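Local coordinates for cell division control protein 73 (Saccharomyces cerevisiae, PDB 3V46) that serves as a subunit of the Paf1 transcription elongation complex, its C-terminal Ras-like domain, which does not bind GTP, promoting association of that complex with chromatin, at residues Asp14-Pro20 with Ile68-Asp74; Ile57-Arg63 with Trp157-Glu161; Gly95-Phe100 with His130-Trp134; Phe112-Lys116 with Trp134-Lys138. Where two conformers were deposited one is given. Residue numbers count along the deposited sequence, not the author numbering.

Contact 1 of 4, residues Asp14-Pro20 with Ile68-Asp74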
# COMPACT_ATOMS: atom_id res chain seq x y z
N ASP A 14 15.73 2.88 -0.71
CA ASP A 14 14.51 2.31 -1.28
C ASP A 14 13.28 2.70 -0.46
O ASP A 14 13.24 2.52 0.76
CB ASP A 14 14.59 0.79 -1.41
CG ASP A 14 15.60 0.35 -2.46
OD1 ASP A 14 15.94 1.15 -3.35
OD2 ASP A 14 16.03 -0.82 -2.40
N PRO A 15 12.26 3.23 -1.13
CA PRO A 15 11.04 3.57 -0.39
C PRO A 15 10.29 2.32 0.08
O PRO A 15 10.42 1.22 -0.47
CB PRO A 15 10.21 4.34 -1.42
CG PRO A 15 10.71 3.88 -2.74
CD PRO A 15 12.16 3.58 -2.56
N ILE A 16 9.47 2.51 1.11
CA ILE A 16 8.78 1.42 1.77
C ILE A 16 7.27 1.60 1.68
O ILE A 16 6.75 2.71 1.85
CB ILE A 16 9.20 1.36 3.25
CG1 ILE A 16 10.72 1.15 3.35
CG2 ILE A 16 8.45 0.25 3.96
CD1 ILE A 16 11.29 1.33 4.75
N ILE A 17 6.58 0.50 1.41
CA ILE A 17 5.13 0.45 1.45
C ILE A 17 4.73 -0.51 2.56
O ILE A 17 5.22 -1.64 2.62
CB ILE A 17 4.53 -0.05 0.12
CG1 ILE A 17 4.91 0.90 -1.03
CG2 ILE A 17 3.01 -0.14 0.22
CD1 ILE A 17 4.45 0.46 -2.44
N LEU A 18 3.88 -0.06 3.47
CA LEU A 18 3.41 -0.92 4.55
C LEU A 18 2.07 -1.52 4.18
O LEU A 18 1.13 -0.79 3.86
CB LEU A 18 3.25 -0.13 5.84
CG LEU A 18 4.47 0.61 6.35
CD1 LEU A 18 4.14 1.28 7.68
CD2 LEU A 18 5.61 -0.36 6.51
N ILE A 19 1.97 -2.84 4.26
CA ILE A 19 0.74 -3.56 3.96
C ILE A 19 0.55 -4.67 4.99
O ILE A 19 0.67 -5.86 4.68
CB ILE A 19 0.72 -4.08 2.51
CG1 ILE A 19 -0.65 -4.66 2.17
CG2 ILE A 19 1.85 -5.10 2.27
CD1 ILE A 19 -0.87 -4.91 0.70
N PRO A 20 0.28 -4.29 6.24
CA PRO A 20 -0.12 -5.34 7.17
C PRO A 20 -1.50 -5.86 6.76
O PRO A 20 -2.20 -5.19 6.00
CB PRO A 20 -0.22 -4.61 8.49
CG PRO A 20 -0.69 -3.25 8.10
CD PRO A 20 0.10 -2.95 6.81
N ILE A 68 12.57 2.67 -9.58
CA ILE A 68 12.40 2.73 -8.13
C ILE A 68 12.12 1.32 -7.63
O ILE A 68 11.31 0.60 -8.20
CB ILE A 68 11.23 3.66 -7.73
CG1 ILE A 68 11.49 5.10 -8.21
CG2 ILE A 68 11.01 3.63 -6.22
CD1 ILE A 68 12.77 5.72 -7.69
N ARG A 69 12.83 0.92 -6.58
CA ARG A 69 12.64 -0.39 -5.98
C ARG A 69 11.96 -0.19 -4.65
O ARG A 69 12.47 0.49 -3.77
CB ARG A 69 13.98 -1.09 -5.77
CG ARG A 69 14.72 -1.44 -7.05
CD ARG A 69 16.00 -2.22 -6.76
NE ARG A 69 16.74 -2.51 -7.98
CZ ARG A 69 17.95 -3.05 -8.02
NH1 ARG A 69 18.57 -3.37 -6.89
NH2 ARG A 69 18.55 -3.27 -9.18
N PHE A 70 10.77 -0.77 -4.54
CA PHE A 70 10.00 -0.73 -3.31
C PHE A 70 10.23 -1.93 -2.43
O PHE A 70 10.31 -3.06 -2.90
CB PHE A 70 8.50 -0.65 -3.62
CG PHE A 70 8.10 0.59 -4.35
CD1 PHE A 70 7.78 1.74 -3.65
CD2 PHE A 70 8.04 0.61 -5.73
CE1 PHE A 70 7.41 2.90 -4.32
CE2 PHE A 70 7.68 1.76 -6.40
CZ PHE A 70 7.36 2.91 -5.69
N ILE A 71 10.32 -1.66 -1.13
CA ILE A 71 10.28 -2.70 -0.12
C ILE A 71 8.86 -2.69 0.43
O ILE A 71 8.39 -1.67 0.93
CB ILE A 71 11.26 -2.37 1.00
CG1 ILE A 71 12.69 -2.34 0.44
CG2 ILE A 71 11.16 -3.39 2.12
CD1 ILE A 71 13.68 -1.71 1.38
N ILE A 72 8.17 -3.82 0.32
CA ILE A 72 6.76 -3.91 0.71
C ILE A 72 6.67 -4.93 1.83
O ILE A 72 7.02 -6.09 1.66
CB ILE A 72 5.89 -4.35 -0.48
CG1 ILE A 72 6.13 -3.40 -1.66
CG2 ILE A 72 4.41 -4.39 -0.08
CD1 ILE A 72 5.37 -3.75 -2.92
N VAL A 73 6.26 -4.47 3.00
CA VAL A 73 6.33 -5.30 4.19
C VAL A 73 5.02 -5.33 4.94
O VAL A 73 4.31 -4.33 4.97
CB VAL A 73 7.46 -4.85 5.15
CG1 VAL A 73 8.80 -5.23 4.59
CG2 VAL A 73 7.39 -3.35 5.43
N ASP A 74 4.74 -6.46 5.59
CA ASP A 74 3.51 -6.62 6.36
C ASP A 74 3.71 -6.43 7.85
O ASP A 74 2.82 -6.73 8.65
CB ASP A 74 2.84 -7.97 6.07
CG ASP A 74 3.57 -9.17 6.67
OD1 ASP A 74 4.60 -9.00 7.34
OD2 ASP A 74 3.10 -10.31 6.48
O HOH W 1 14.79 2.76 -5.17
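Neighbouring parallel strands show how a sheet sorts its side chains onto two faces. Strand 16-18 runs beside strand 68-73 with the axes 4.7 Å apart at 27°. Ile17 pairs its N with Ile71 O (2.9 Å) and its O with Val73 N (3.0 Å); Ile71 N to Pro15 O (3.0 Å) and Ile19 N to Val73 O (2.9 Å) extend the pattern. The three paired couples are all branched aliphatics. Ile16, Ile17, Ile71 and Ile72 share the mt rotamer, which keeps each CD1 extended. Ile16 and Leu18 share one face with Ile71 and Val73, where Leu18 CD2 meets Val73 CG2 at 3.6 Å. On the other face Ile17 CD1 lies 3.8 Å from Phe70 CD1, and both side chains touch Leu160 of helix 149-166. Ile19 instead adopts tt, and its CG2 reaches Ile72 CG2 at 3.5 Å. Pro15 CG touches both Ile68 CG2 (3.5 Å) and Phe70 CD1 (3.7 Å). At the open end, a water donates to Asp14 OD1 (2.7 Å) and accepts from Arg69 N (3.0 Å), while the Arg69 guanidinium turns off to Glu58. Such parallel pairing of interior strands, with helices packed on the sheet, belongs to the Ras-like α/β fold.

Contact 2 of 4, residues Ile57-Arg63 with Trp157-Glu161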
# COMPACT_ATOMS: atom_id res chain seq x y z
N ILE A 57 9.34 -4.95 -5.32
CA ILE A 57 8.81 -4.63 -6.64
C ILE A 57 9.60 -3.46 -7.20
O ILE A 57 9.76 -2.44 -6.54
CB ILE A 57 7.31 -4.24 -6.57
CG1 ILE A 57 6.44 -5.45 -6.18
CG2 ILE A 57 6.83 -3.69 -7.91
CD1 ILE A 57 4.94 -5.14 -6.15
N GLU A 58 10.09 -3.61 -8.43
CA GLU A 58 10.75 -2.52 -9.11
C GLU A 58 9.77 -1.93 -10.12
O GLU A 58 9.06 -2.67 -10.82
CB GLU A 58 12.01 -3.02 -9.81
CG GLU A 58 12.79 -1.92 -10.51
CD GLU A 58 14.25 -2.30 -10.79
OE1 GLU A 58 14.90 -2.97 -9.96
OE2 GLU A 58 14.74 -1.91 -11.84
N LYS A 59 9.72 -0.61 -10.18
CA LYS A 59 8.83 0.10 -11.08
C LYS A 59 9.58 1.14 -11.88
O LYS A 59 10.33 1.95 -11.33
CB LYS A 59 7.71 0.79 -10.28
CG LYS A 59 6.74 1.62 -11.13
CD LYS A 59 5.89 0.72 -12.01
CE LYS A 59 4.83 1.52 -12.76
NZ LYS A 59 4.08 0.67 -13.71
N ASN A 60 9.38 1.12 -13.19
CA ASN A 60 9.87 2.18 -14.05
C ASN A 60 8.72 3.17 -14.28
O ASN A 60 7.75 2.87 -14.97
CB ASN A 60 10.37 1.60 -15.37
CG ASN A 60 11.11 2.62 -16.21
OD1 ASN A 60 10.59 3.12 -17.21
ND2 ASN A 60 12.34 2.94 -15.81
N PHE A 61 8.82 4.33 -13.63
CA PHE A 61 7.81 5.37 -13.77
C PHE A 61 8.12 6.27 -14.95
O PHE A 61 9.29 6.57 -15.23
CB PHE A 61 7.78 6.24 -12.52
CG PHE A 61 7.24 5.57 -11.29
CD1 PHE A 61 5.88 5.42 -11.11
CD2 PHE A 61 8.09 5.10 -10.30
CE1 PHE A 61 5.36 4.83 -9.97
CE2 PHE A 61 7.59 4.51 -9.15
CZ PHE A 61 6.22 4.36 -8.99
N GLU A 62 7.08 6.74 -15.62
CA GLU A 62 7.24 7.65 -16.74
C GLU A 62 7.90 8.96 -16.33
O GLU A 62 8.61 9.58 -17.13
CB GLU A 62 5.88 7.98 -17.33
CG GLU A 62 5.20 6.81 -17.97
CD GLU A 62 3.73 7.08 -18.21
OE1 GLU A 62 2.99 7.29 -17.22
OE2 GLU A 62 3.32 7.09 -19.38
N ARG A 63 7.65 9.40 -15.10
CA ARG A 63 8.01 10.77 -14.73
C ARG A 63 9.14 10.83 -13.72
O ARG A 63 9.43 11.89 -13.18
CB ARG A 63 6.76 11.51 -14.23
CG ARG A 63 5.72 11.61 -15.32
CD ARG A 63 4.49 12.41 -14.94
NE ARG A 63 3.53 12.39 -16.04
CZ ARG A 63 3.59 13.18 -17.11
NH1 ARG A 63 4.57 14.08 -17.22
NH2 ARG A 63 2.68 13.09 -18.07
N TRP A 157 -0.66 3.22 -9.68
CA TRP A 157 0.72 3.60 -9.92
C TRP A 157 0.86 5.09 -10.21
O TRP A 157 1.84 5.70 -9.79
CB TRP A 157 1.33 2.78 -11.05
CG TRP A 157 1.76 1.40 -10.68
CD1 TRP A 157 1.31 0.24 -11.22
CD2 TRP A 157 2.75 1.03 -9.71
NE1 TRP A 157 1.96 -0.83 -10.66
CE2 TRP A 157 2.85 -0.37 -9.73
CE3 TRP A 157 3.57 1.76 -8.84
CZ2 TRP A 157 3.73 -1.07 -8.90
CZ3 TRP A 157 4.44 1.06 -8.02
CH2 TRP A 157 4.52 -0.33 -8.06
N HIS A 158 -0.11 5.67 -10.92
CA HIS A 158 -0.12 7.11 -11.18
C HIS A 158 -0.24 7.89 -9.87
O HIS A 158 0.46 8.88 -9.66
CB HIS A 158 -1.26 7.46 -12.16
CG HIS A 158 -1.56 8.92 -12.26
ND1 HIS A 158 -0.94 9.74 -13.18
CD2 HIS A 158 -2.43 9.70 -11.58
CE1 HIS A 158 -1.41 10.97 -13.06
NE2 HIS A 158 -2.32 10.97 -12.09
N SER A 159 -1.11 7.41 -8.98
CA SER A 159 -1.33 8.02 -7.67
C SER A 159 -0.05 7.98 -6.86
O SER A 159 0.35 8.97 -6.23
CB SER A 159 -2.44 7.27 -6.91
OG SER A 159 -2.57 7.73 -5.58
N LEU A 160 0.63 6.84 -6.89
CA LEU A 160 1.86 6.70 -6.13
C LEU A 160 3.00 7.51 -6.76
O LEU A 160 3.81 8.10 -6.05
CB LEU A 160 2.23 5.22 -6.03
CG LEU A 160 3.42 4.90 -5.12
CD1 LEU A 160 3.21 5.46 -3.72
CD2 LEU A 160 3.64 3.41 -5.08
N GLU A 161 3.05 7.57 -8.08
CA GLU A 161 4.06 8.37 -8.78
C GLU A 161 3.98 9.83 -8.34
O GLU A 161 4.99 10.46 -8.06
CB GLU A 161 3.85 8.26 -10.29
CG GLU A 161 4.86 9.00 -11.12
CD GLU A 161 4.58 8.88 -12.59
OE1 GLU A 161 3.41 9.10 -13.00
OE2 GLU A 161 5.51 8.55 -13.35
O HOH W 2 2.69 9.75 -15.53
O HOH W 3 4.29 6.25 -14.77
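The end of edge strand 54-59 and the loop that follows it pass over one side of residues 157-161 of the long helix 149-166; the two backbones come nearest at Phe61 and Glu161, whose CA atoms are 6.9 Å apart. This is strand-on-helix packing of the Ras-like α/β fold, a helix lying against a sheet. Alternation along the extended chain turns Ile57, Lys59 and, in the loop beyond, Phe61 toward the helix and Glu58 away from it. Trp157 receives all three: Ile57 CG2 meets the ring edge at CH2 (4.1 Å), Lys59 lies over a face, and Phe61 CZ approaches CE3 (3.7 Å) obliquely. The lysine makes a cation-pi contact, with NZ 3.9 Å from the centroid of the five-membered ring, and its CE adds a CH-pi contact, while the indole NE1 bonds to Leu36 O. Farther along, the all-extended start of the Glu161 side chain carries its carboxylate to the loop, where two waters also join it to Glu62, one of them reaching Arg63 NE too. Directly, Arg63 N donates to Glu161 OE2 at 2.9 Å.

Contact 3 of 4, residues Gly95-Phe100 with His130-Trp134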
# COMPACT_ATOMS: atom_id res chain seq x y z
N GLY A 95 -8.31 -1.04 8.21
CA GLY A 95 -9.52 -0.51 8.81
C GLY A 95 -9.52 -0.58 10.33
O GLY A 95 -10.45 -0.11 10.95
N HIS A 96 -8.49 -1.18 10.93
CA HIS A 96 -8.37 -1.21 12.39
C HIS A 96 -7.47 -0.08 12.85
O HIS A 96 -6.35 0.04 12.36
CB HIS A 96 -7.78 -2.53 12.87
CG HIS A 96 -8.63 -3.72 12.56
ND1 HIS A 96 -8.11 -4.89 12.06
CD2 HIS A 96 -9.97 -3.92 12.68
CE1 HIS A 96 -9.09 -5.76 11.89
NE2 HIS A 96 -10.23 -5.19 12.25
N THR A 97 -7.93 0.73 13.80
CA THR A 97 -7.11 1.85 14.25
C THR A 97 -5.87 1.35 14.99
O THR A 97 -4.85 2.03 15.01
CB THR A 97 -7.91 2.82 15.13
OG1 THR A 97 -9.14 3.17 14.48
CG2 THR A 97 -7.10 4.08 15.39
N TRP A 98 -5.93 0.16 15.58
CA TRP A 98 -4.77 -0.38 16.27
C TRP A 98 -3.62 -0.71 15.31
O TRP A 98 -2.50 -0.98 15.75
CB TRP A 98 -5.14 -1.62 17.11
CG TRP A 98 -3.97 -2.29 17.81
CD1 TRP A 98 -3.36 -3.46 17.44
CD2 TRP A 98 -3.29 -1.83 18.98
NE1 TRP A 98 -2.34 -3.76 18.32
CE2 TRP A 98 -2.27 -2.77 19.27
CE3 TRP A 98 -3.43 -0.72 19.82
CZ2 TRP A 98 -1.40 -2.63 20.36
CZ3 TRP A 98 -2.57 -0.58 20.90
CH2 TRP A 98 -1.57 -1.53 21.16
N GLN A 99 -3.89 -0.65 14.00
CA GLN A 99 -2.85 -0.89 13.00
C GLN A 99 -1.63 -0.01 13.28
O GLN A 99 -0.50 -0.44 13.11
CB GLN A 99 -3.36 -0.63 11.56
CG GLN A 99 -2.23 -0.67 10.54
CD GLN A 99 -2.68 -0.44 9.10
OE1 GLN A 99 -3.85 -0.57 8.76
NE2 GLN A 99 -1.72 -0.15 8.23
N PHE A 100 -1.87 1.23 13.71
CA PHE A 100 -0.80 2.23 13.76
C PHE A 100 -0.12 2.36 15.13
O PHE A 100 0.73 3.22 15.31
CB PHE A 100 -1.36 3.59 13.32
CG PHE A 100 -2.37 3.48 12.21
CD1 PHE A 100 -2.00 3.02 10.96
CD2 PHE A 100 -3.70 3.81 12.43
CE1 PHE A 100 -2.92 2.89 9.95
CE2 PHE A 100 -4.62 3.69 11.40
CZ PHE A 100 -4.23 3.22 10.17
N HIS A 130 -15.19 5.30 10.58
CA HIS A 130 -13.94 5.91 11.01
C HIS A 130 -12.94 5.94 9.87
O HIS A 130 -12.14 6.86 9.77
CB HIS A 130 -13.36 5.23 12.26
CG HIS A 130 -13.08 3.77 12.08
ND1 HIS A 130 -14.06 2.81 12.13
CD2 HIS A 130 -11.91 3.11 11.89
CE1 HIS A 130 -13.52 1.62 11.95
NE2 HIS A 130 -12.21 1.78 11.80
N VAL A 131 -13.00 4.93 9.00
CA VAL A 131 -12.13 4.90 7.82
C VAL A 131 -12.52 5.98 6.80
O VAL A 131 -11.68 6.61 6.17
CB VAL A 131 -12.14 3.50 7.17
CG1 VAL A 131 -11.35 3.49 5.86
CG2 VAL A 131 -11.58 2.46 8.14
N GLN A 132 -13.82 6.20 6.63
CA GLN A 132 -14.28 7.24 5.73
C GLN A 132 -13.68 8.59 6.13
O GLN A 132 -13.35 9.41 5.28
CB GLN A 132 -15.80 7.32 5.75
CG GLN A 132 -16.38 8.03 4.54
CD GLN A 132 -16.28 7.20 3.28
OE1 GLN A 132 -17.01 6.23 3.10
NE2 GLN A 132 -15.35 7.56 2.41
N GLN A 133 -13.54 8.83 7.44
CA GLN A 133 -13.02 10.11 7.91
C GLN A 133 -11.51 10.25 7.74
O GLN A 133 -11.00 11.36 7.66
CB GLN A 133 -13.41 10.34 9.37
CG GLN A 133 -14.91 10.35 9.62
CD GLN A 133 -15.64 11.20 8.60
OE1 GLN A 133 -15.32 12.37 8.40
NE2 GLN A 133 -16.64 10.60 7.94
N TRP A 134 -10.80 9.13 7.70
CA TRP A 134 -9.35 9.19 7.50
C TRP A 134 -9.03 9.78 6.15
O TRP A 134 -9.75 9.56 5.17
CB TRP A 134 -8.71 7.81 7.57
CG TRP A 134 -8.75 7.14 8.91
CD1 TRP A 134 -9.08 7.70 10.11
CD2 TRP A 134 -8.47 5.75 9.17
NE1 TRP A 134 -9.01 6.75 11.11
CE2 TRP A 134 -8.64 5.55 10.56
CE3 TRP A 134 -8.09 4.67 8.37
CZ2 TRP A 134 -8.44 4.31 11.15
CZ3 TRP A 134 -7.89 3.44 8.97
CH2 TRP A 134 -8.07 3.27 10.34
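Gly95 opens the segment with phi/psi of 102/-4, a conformation in which a CB would jam against the preceding carbonyl oxygen. Its CA rests 3.7 Å from Val131 CG2, and its O accepts a hydrogen bond from His130 NE2 at 2.7 Å, nearly straight at 165°; the p rotamer of His130 carries the imidazole to this loop. His96 points its side chain away, and its backbone O lies at the edge of the Trp134 ring. Thr97 begins a 3-10 turn and places its OG1 3.6 Å from Trp134 CZ2, again near the ring plane. One turn on, Phe100 supplies the aromatic centrepiece, a T-shaped pair in which its edge meets the face of Trp134: CE2 is 3.6 Å from CH2, and the planes are inclined at 69°. Thus a loop with a short 3-10 turn is joined to the helix end chiefly by one hydrogen bond and one aromatic pair, with Gly95 packed on Val131. The site joins the connection after strand 88-92 to the end of helix 129-133, with Pro108 of helix 108-114 touching both Phe100 and Trp134, and Phe112 making a second edge-to-face pair with Phe100.

Contact 4 of 4, residues Phe112-Lys116 with Trp134-Lys138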
# COMPACT_ATOMS: atom_id res chain seq x y z
N PHE A 112 -1.49 10.24 8.25
CA PHE A 112 -1.95 10.39 6.87
C PHE A 112 -1.82 11.80 6.33
O PHE A 112 -2.11 12.07 5.16
CB PHE A 112 -3.37 9.85 6.73
CG PHE A 112 -3.46 8.37 6.98
CD1 PHE A 112 -2.60 7.49 6.34
CD2 PHE A 112 -4.37 7.85 7.89
CE1 PHE A 112 -2.65 6.14 6.59
CE2 PHE A 112 -4.42 6.51 8.15
CZ PHE A 112 -3.56 5.65 7.49
N GLN A 113 -1.33 12.70 7.18
CA GLN A 113 -0.94 14.02 6.72
C GLN A 113 0.43 13.96 6.07
O GLN A 113 0.76 14.79 5.22
CB GLN A 113 -0.92 15.01 7.89
CG GLN A 113 -2.26 15.65 8.17
CD GLN A 113 -2.16 16.76 9.20
OE1 GLN A 113 -2.25 16.52 10.41
NE2 GLN A 113 -1.99 17.99 8.72
N ARG A 114 1.24 12.97 6.44
CA ARG A 114 2.60 12.92 5.94
C ARG A 114 2.96 11.64 5.18
O ARG A 114 4.00 11.60 4.53
CB ARG A 114 3.59 13.16 7.08
CG ARG A 114 3.55 12.14 8.18
CD ARG A 114 4.47 12.58 9.31
NE ARG A 114 5.84 12.70 8.84
CZ ARG A 114 6.73 13.58 9.30
NH1 ARG A 114 6.41 14.43 10.27
NH2 ARG A 114 7.95 13.59 8.79
N CYS A 115 2.10 10.61 5.26
CA CYS A 115 2.26 9.38 4.48
C CYS A 115 0.96 9.14 3.74
O CYS A 115 -0.12 9.28 4.30
CB CYS A 115 2.55 8.14 5.36
SG CYS A 115 4.05 8.17 6.40
N LYS A 116 1.06 8.75 2.48
CA LYS A 116 -0.11 8.46 1.67
C LYS A 116 -0.77 7.16 2.12
O LYS A 116 -0.12 6.12 2.20
CB LYS A 116 0.31 8.35 0.21
CG LYS A 116 -0.78 7.92 -0.71
CD LYS A 116 -1.61 9.08 -1.12
CE LYS A 116 -2.67 8.67 -2.13
NZ LYS A 116 -3.55 9.80 -2.44
N TRP A 134 -10.80 9.13 7.70
CA TRP A 134 -9.35 9.19 7.50
C TRP A 134 -9.03 9.78 6.15
O TRP A 134 -9.75 9.56 5.17
CB TRP A 134 -8.71 7.81 7.57
CG TRP A 134 -8.75 7.14 8.91
CD1 TRP A 134 -9.08 7.70 10.11
CD2 TRP A 134 -8.47 5.75 9.17
NE1 TRP A 134 -9.01 6.75 11.11
CE2 TRP A 134 -8.64 5.55 10.56
CE3 TRP A 134 -8.09 4.67 8.37
CZ2 TRP A 134 -8.44 4.31 11.15
CZ3 TRP A 134 -7.89 3.44 8.97
CH2 TRP A 134 -8.07 3.27 10.34
N ASN A 135 -7.92 10.52 6.12
CA ASN A 135 -7.35 11.05 4.89
C ASN A 135 -6.63 9.96 4.13
O ASN A 135 -5.41 10.01 3.95
CB ASN A 135 -6.37 12.16 5.24
CG ASN A 135 -5.81 12.86 4.01
OD1 ASN A 135 -6.51 13.07 3.02
ND2 ASN A 135 -4.54 13.22 4.06
N VAL A 136 -7.40 8.96 3.70
CA VAL A 136 -6.89 7.88 2.87
C VAL A 136 -7.72 7.77 1.60
O VAL A 136 -8.91 8.13 1.56
CB VAL A 136 -6.87 6.50 3.62
CG1 VAL A 136 -6.04 6.60 4.90
CG2 VAL A 136 -8.28 6.00 3.89
N GLU A 137 -7.10 7.28 0.54
CA GLU A 137 -7.79 7.10 -0.72
C GLU A 137 -8.49 5.75 -0.69
O GLU A 137 -7.86 4.74 -0.45
CB GLU A 137 -6.78 7.18 -1.86
CG GLU A 137 -7.38 7.00 -3.22
CD GLU A 137 -6.45 7.46 -4.32
OE1 GLU A 137 -6.60 6.97 -5.44
OE2 GLU A 137 -5.56 8.31 -4.07
N LYS A 138 -9.80 5.76 -0.90
CA LYS A 138 -10.59 4.53 -0.94
C LYS A 138 -10.67 4.04 -2.38
O LYS A 138 -11.10 4.78 -3.27
CB LYS A 138 -12.00 4.78 -0.40
CG LYS A 138 -12.08 5.13 1.09
CD LYS A 138 -11.81 6.60 1.37
CE LYS A 138 -11.82 6.87 2.87
NZ LYS A 138 -11.40 8.24 3.22
O HOH W 4 -3.15 9.91 2.66
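A salt bridge between Lys116 NZ and Glu137 OE2 (3.0 Å) ties the start of strand 116-122 to edge strand 136-141, its parallel neighbour in the Ras-like sheet. The lysine CA-to-CB bond points away from the partner segment, yet the long chain, bending at chi2 (84°), brings the ammonium back to the carboxylate. Glu137 also bonds through OE1 to Tyr155 OH of helix 149-166, so the charged pair lies where that helix meets the sheet. The second polar link is an amide-to-carbonyl bond, Asn135 ND2 to Phe112 O at 2.9 Å, which fastens the weakly bonded last part of helix 108-114 to the turn leading into the strand. Asn135 is the centre of an inverse gamma turn, closed by a weak bond from Val136 N to Trp134 O (2.8 Å). That same Trp134 O and Val136 O both accept from Lys138 NZ, at 2.9 and 3.0 Å, so the lysine folds back over the turn. Beyond these bonds the contact is apolar and centred on Phe112, whose side chain points toward the partner segment. Its CE2 lies 4.1 Å from Trp134 CE3, the two rings meeting obliquely with their planes at 39°. This part of the chain is thereby packed against the turn, and Val136 CG1 lies over the face of the Phe112 ring in a CH-pi contact, 3.5 Å from its centroid, almost on its normal.

The four contacts illustrate how chemistry follows depth in a Ras-like domain. Contact 1 is the buried one, built from regular backbone bonds and aliphatic side chains; the other three are partly buried and rely on aromatic rings and individual polar links. Contact 2 adjoins it through the neighbouring strands 54-59 and 68-73, with Phe70 packing on Trp157. Contacts 3 and 4 lie together, centres about 10 Å apart, sharing Trp134 and joined by the Phe100-Phe112 pair; contacts 2 and 3 fall on opposite sides of the chain's centre. Helix 149-166 serves both contact 2 and contact 4: its Ser159 touches Lys116 and Glu137 of contact 4, while Trp157 and Glu161 serve contact 2.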